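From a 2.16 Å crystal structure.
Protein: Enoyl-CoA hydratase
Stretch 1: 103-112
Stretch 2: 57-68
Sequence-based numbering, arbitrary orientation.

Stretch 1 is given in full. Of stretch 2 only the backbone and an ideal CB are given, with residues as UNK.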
# COMPACT_ATOMS: atom_id res chain seq x y z
N VAL A 103 -11.37 -10.23 21.46
CA VAL A 103 -11.63 -11.01 20.26
C VAL A 103 -13.15 -10.98 20.09
O VAL A 103 -13.89 -11.37 21.00
CB VAL A 103 -11.16 -12.47 20.42
CG1 VAL A 103 -11.67 -13.32 19.26
CG2 VAL A 103 -9.65 -12.52 20.47
N TYR A 104 -13.61 -10.50 18.94
CA TYR A 104 -15.03 -10.43 18.66
C TYR A 104 -15.51 -11.63 17.83
O TYR A 104 -15.01 -11.89 16.74
CB TYR A 104 -15.36 -9.12 17.92
CG TYR A 104 -15.62 -7.95 18.84
CD1 TYR A 104 -14.63 -7.46 19.70
CD2 TYR A 104 -16.88 -7.34 18.89
CE1 TYR A 104 -14.89 -6.40 20.58
CE2 TYR A 104 -17.15 -6.29 19.76
CZ TYR A 104 -16.15 -5.83 20.60
OH TYR A 104 -16.43 -4.80 21.46
N ILE A 105 -16.49 -12.35 18.37
CA ILE A 105 -17.03 -13.53 17.70
C ILE A 105 -18.51 -13.31 17.40
O ILE A 105 -19.28 -12.95 18.29
CB ILE A 105 -16.92 -14.79 18.58
CG1 ILE A 105 -15.47 -14.98 19.05
CG2 ILE A 105 -17.38 -16.03 17.80
CD1 ILE A 105 -15.30 -16.13 20.02
N ALA A 106 -18.90 -13.53 16.16
CA ALA A 106 -20.29 -13.38 15.76
C ALA A 106 -20.95 -14.75 15.88
O ALA A 106 -20.57 -15.69 15.19
CB ALA A 106 -20.38 -12.90 14.33
N CYS A 107 -21.93 -14.87 16.78
CA CYS A 107 -22.63 -16.13 16.97
C CYS A 107 -23.88 -16.09 16.09
O CYS A 107 -24.90 -15.52 16.47
CB CYS A 107 -23.04 -16.30 18.43
SG CYS A 107 -23.74 -17.94 18.81
N LEU A 108 -23.79 -16.71 14.92
CA LEU A 108 -24.90 -16.71 13.97
C LEU A 108 -25.85 -17.89 14.12
O LEU A 108 -25.50 -19.03 13.80
CB LEU A 108 -24.33 -16.64 12.55
CG LEU A 108 -23.30 -15.53 12.33
CD1 LEU A 108 -22.73 -15.62 10.92
CD2 LEU A 108 -23.94 -14.15 12.57
N GLU A 109 -27.05 -17.61 14.61
CA GLU A 109 -28.06 -18.65 14.82
C GLU A 109 -29.26 -18.49 13.90
O GLU A 109 -30.15 -19.34 13.87
CB GLU A 109 -28.53 -18.65 16.27
CG GLU A 109 -27.50 -19.18 17.25
CD GLU A 109 -27.95 -19.02 18.69
OE1 GLU A 109 -27.97 -17.88 19.19
OE2 GLU A 109 -28.28 -20.05 19.32
N GLY A 110 -29.29 -17.40 13.14
CA GLY A 110 -30.39 -17.16 12.22
C GLY A 110 -29.93 -16.46 10.96
O GLY A 110 -28.73 -16.35 10.72
N HIS A 111 -30.88 -16.00 10.16
CA HIS A 111 -30.55 -15.31 8.92
C HIS A 111 -29.57 -14.17 9.18
O HIS A 111 -29.79 -13.34 10.07
CB HIS A 111 -31.82 -14.75 8.27
CG HIS A 111 -32.76 -15.81 7.78
ND1 HIS A 111 -34.09 -15.85 8.14
CD2 HIS A 111 -32.57 -16.86 6.95
CE1 HIS A 111 -34.67 -16.89 7.56
NE2 HIS A 111 -33.77 -17.51 6.83
N THR A 112 -28.50 -14.15 8.40
CA THR A 112 -27.45 -13.14 8.51
C THR A 112 -27.25 -12.54 7.12
O THR A 112 -26.41 -13.00 6.35
CB THR A 112 -26.12 -13.77 8.98
OG1 THR A 112 -26.34 -14.45 10.22
CG2 THR A 112 -25.05 -12.71 9.18
N UNK A 57 -18.84 -11.89 22.51
CA UNK A 57 -19.67 -12.70 21.64
C UNK A 57 -20.89 -11.88 21.26
O UNK A 57 -21.60 -11.37 22.12
CB UNK A 57 -20.07 -14.02 22.31
N UNK A 58 -21.14 -11.74 19.97
CA UNK A 58 -22.31 -10.99 19.54
C UNK A 58 -23.34 -12.02 19.09
O UNK A 58 -23.07 -12.83 18.21
CB UNK A 58 -21.98 -9.99 18.43
N UNK A 59 -24.50 -12.02 19.74
CA UNK A 59 -25.56 -12.95 19.38
C UNK A 59 -26.92 -12.26 19.33
O UNK A 59 -27.06 -11.11 19.72
CB UNK A 59 -25.60 -14.11 20.37
N UNK A 60 -27.91 -12.98 18.82
CA UNK A 60 -29.26 -12.45 18.68
C UNK A 60 -30.28 -13.22 19.51
O UNK A 60 -30.19 -14.45 19.62
CB UNK A 60 -29.68 -12.47 17.21
N UNK A 61 -31.24 -12.51 20.09
CA UNK A 61 -32.28 -13.14 20.89
C UNK A 61 -33.54 -13.30 20.05
O UNK A 61 -34.57 -13.73 20.55
CB UNK A 61 -32.57 -12.32 22.15
N UNK A 62 -33.45 -12.94 18.77
CA UNK A 62 -34.58 -13.06 17.86
C UNK A 62 -34.55 -14.43 17.18
O UNK A 62 -33.55 -14.83 16.59
CB UNK A 62 -34.56 -11.94 16.82
N UNK A 63 -35.67 -15.16 17.26
CA UNK A 63 -35.86 -16.50 16.70
C UNK A 63 -35.13 -16.90 15.41
O UNK A 63 -34.13 -17.62 15.46
CB UNK A 63 -37.36 -16.68 16.44
N UNK A 64 -35.61 -16.42 14.27
CA UNK A 64 -35.03 -16.80 12.98
C UNK A 64 -34.00 -15.86 12.36
O UNK A 64 -33.55 -16.09 11.23
CB UNK A 64 -36.17 -16.97 11.98
N UNK A 65 -33.63 -14.79 13.06
CA UNK A 65 -32.67 -13.84 12.50
C UNK A 65 -31.55 -13.43 13.43
O UNK A 65 -31.74 -13.32 14.64
CB UNK A 65 -33.41 -12.58 12.05
N UNK A 66 -30.38 -13.20 12.84
CA UNK A 66 -29.26 -12.67 13.60
C UNK A 66 -29.58 -11.20 13.35
O UNK A 66 -29.72 -10.41 14.28
CB UNK A 66 -27.87 -13.14 13.16
N UNK A 67 -29.72 -10.87 12.07
CA UNK A 67 -30.06 -9.52 11.62
C UNK A 67 -30.22 -9.48 10.10
O UNK A 67 -29.41 -10.05 9.37
CB UNK A 67 -28.99 -8.52 12.07
N UNK A 68 -31.26 -8.80 9.64
CA UNK A 68 -31.51 -8.68 8.20
C UNK A 68 -30.97 -7.37 7.65
O UNK A 68 -31.32 -6.97 6.54
CB UNK A 68 -33.01 -8.79 7.91

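Position 57 lies in a parallel ladder, bridged to Ile105 at a CA-CA distance of 4.8 Å, with its CB on the same sheet face as that isoleucine. Extended angles (-110/126) and the apolar flank of Ile105 and Cys107 suit a beta-branched or other aliphatic residue. It is Ile57, whose CG2 packs 3.8 Å from CB of Cys107.

At position 58 the backbone is clamped: its N gives a hydrogen bond to Ile105 O (2.8 Å), and its O receives one from Cys107 N (2.7 Å). The CB takes the other face, beside Ala106, whose lone methyl leaves room, with the Tyr104 ring within reach. Valine, isoleucine or threonine would fit. Val58 occupies it, and its CG2 reaches 4.3 Å from Tyr104 CD2.

Position 59 turns its CB sideways, near the CB of Cys107 and on the Glu109 side. A flexible apolar chain is plausible. The residue is Met59, a selenomethionine, with CB 3.8 Å from Cys107 CB.

At 60 the CB meets nothing of stretch 1, but a water accepts from the N of 60 (3.0 Å to the water O) and donates to Cys107 O and Glu109 OE1, filling in where the ladder stops. Small or polar residues suit. Ser60 uses its OG within its own stretch, accepting from the N of 62 and donating to the O of 65.

Positions 61 to 63 leave stretch 1 and are little constrained by it; they are Asp61, Val62 and Pro63.

Position 64 matters for its carbonyl O, which accepts from His111 N (2.9 Å). A long polar chain could run outward from the sideways CB; Lys64 does so, its end leading away.

Position 65 bridges His111, with CB on the histidine's face. An imidazole there invites an aromatic, though an aliphatic could also cover it. Phe65 receives the histidine's edge on its ring face, centroids 5.0 Å apart. Gly110 CA lies 4.0 Å from Phe65 CA; a CB on the glycine would clash with the Lys64 and Phe65 backbone.

Position 66 points toward stretch 1, into a space lined by Leu108, Thr112 and the Cys107 carbonyl. A large apolar residue is called for. Phe66 lays a ring face against Leu108, whose CD2 sits 3.5 Å from the Phe66 ring centroid.

At the bulge, His111 O accepts from Phe66 N (2.8 Å) and also from the N of 67. The CB at 67 joins Thr112's face, and a small residue suffices: Ser67, its N 3.2 Å from His111 O. Position 68, sideways and free of contact, is Ala68.

Stretch 2, residues 57-68: IVMSDVPKFFSA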
# COMPACT_ATOMS: atom_id res chain seq x y z
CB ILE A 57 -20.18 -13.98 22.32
CG1 ILE A 57 -19.02 -14.84 22.81
CG2 ILE A 57 -21.03 -14.78 21.33
CD1 ILE A 57 -19.47 -16.06 23.62
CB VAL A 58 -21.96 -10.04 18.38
CG1 VAL A 58 -23.20 -9.25 17.97
CG2 VAL A 58 -20.84 -9.10 18.80
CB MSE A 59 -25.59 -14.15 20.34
CG MSE A 59 -25.26 -13.85 21.79
SE MSE A 59 -25.45 -15.44 22.92
CE MSE A 59 -23.67 -16.18 22.78
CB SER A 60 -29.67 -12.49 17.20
OG SER A 60 -31.03 -12.13 17.03
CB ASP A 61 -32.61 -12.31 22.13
CG ASP A 61 -31.45 -12.20 23.09
OD1 ASP A 61 -30.70 -13.19 23.25
OD2 ASP A 61 -31.30 -11.12 23.71
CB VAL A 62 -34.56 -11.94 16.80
CG1 VAL A 62 -35.76 -12.07 15.87
CG2 VAL A 62 -34.60 -10.58 17.49
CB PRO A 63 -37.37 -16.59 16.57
CG PRO A 63 -37.82 -15.90 17.81
CD PRO A 63 -36.94 -14.66 17.83
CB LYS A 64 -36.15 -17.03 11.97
CG LYS A 64 -37.22 -18.01 12.42
CD LYS A 64 -36.67 -19.42 12.55
CE LYS A 64 -37.74 -20.40 12.98
NZ LYS A 64 -37.21 -21.80 13.08
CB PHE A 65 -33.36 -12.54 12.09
CG PHE A 65 -34.42 -12.69 11.03
CD1 PHE A 65 -35.59 -13.39 11.28
CD2 PHE A 65 -34.27 -12.06 9.80
CE1 PHE A 65 -36.60 -13.46 10.33
CE2 PHE A 65 -35.27 -12.12 8.84
CZ PHE A 65 -36.44 -12.82 9.11
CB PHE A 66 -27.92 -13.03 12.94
CG PHE A 66 -26.76 -12.26 13.50
CD1 PHE A 66 -26.30 -12.51 14.79
CD2 PHE A 66 -26.14 -11.26 12.75
CE1 PHE A 66 -25.25 -11.77 15.32
CE2 PHE A 66 -25.10 -10.52 13.28
CZ PHE A 66 -24.65 -10.77 14.57
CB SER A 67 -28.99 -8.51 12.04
OG SER A 67 -29.27 -7.23 11.50
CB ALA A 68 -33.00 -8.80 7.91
O HOH W 1 -27.24 -15.68 17.81
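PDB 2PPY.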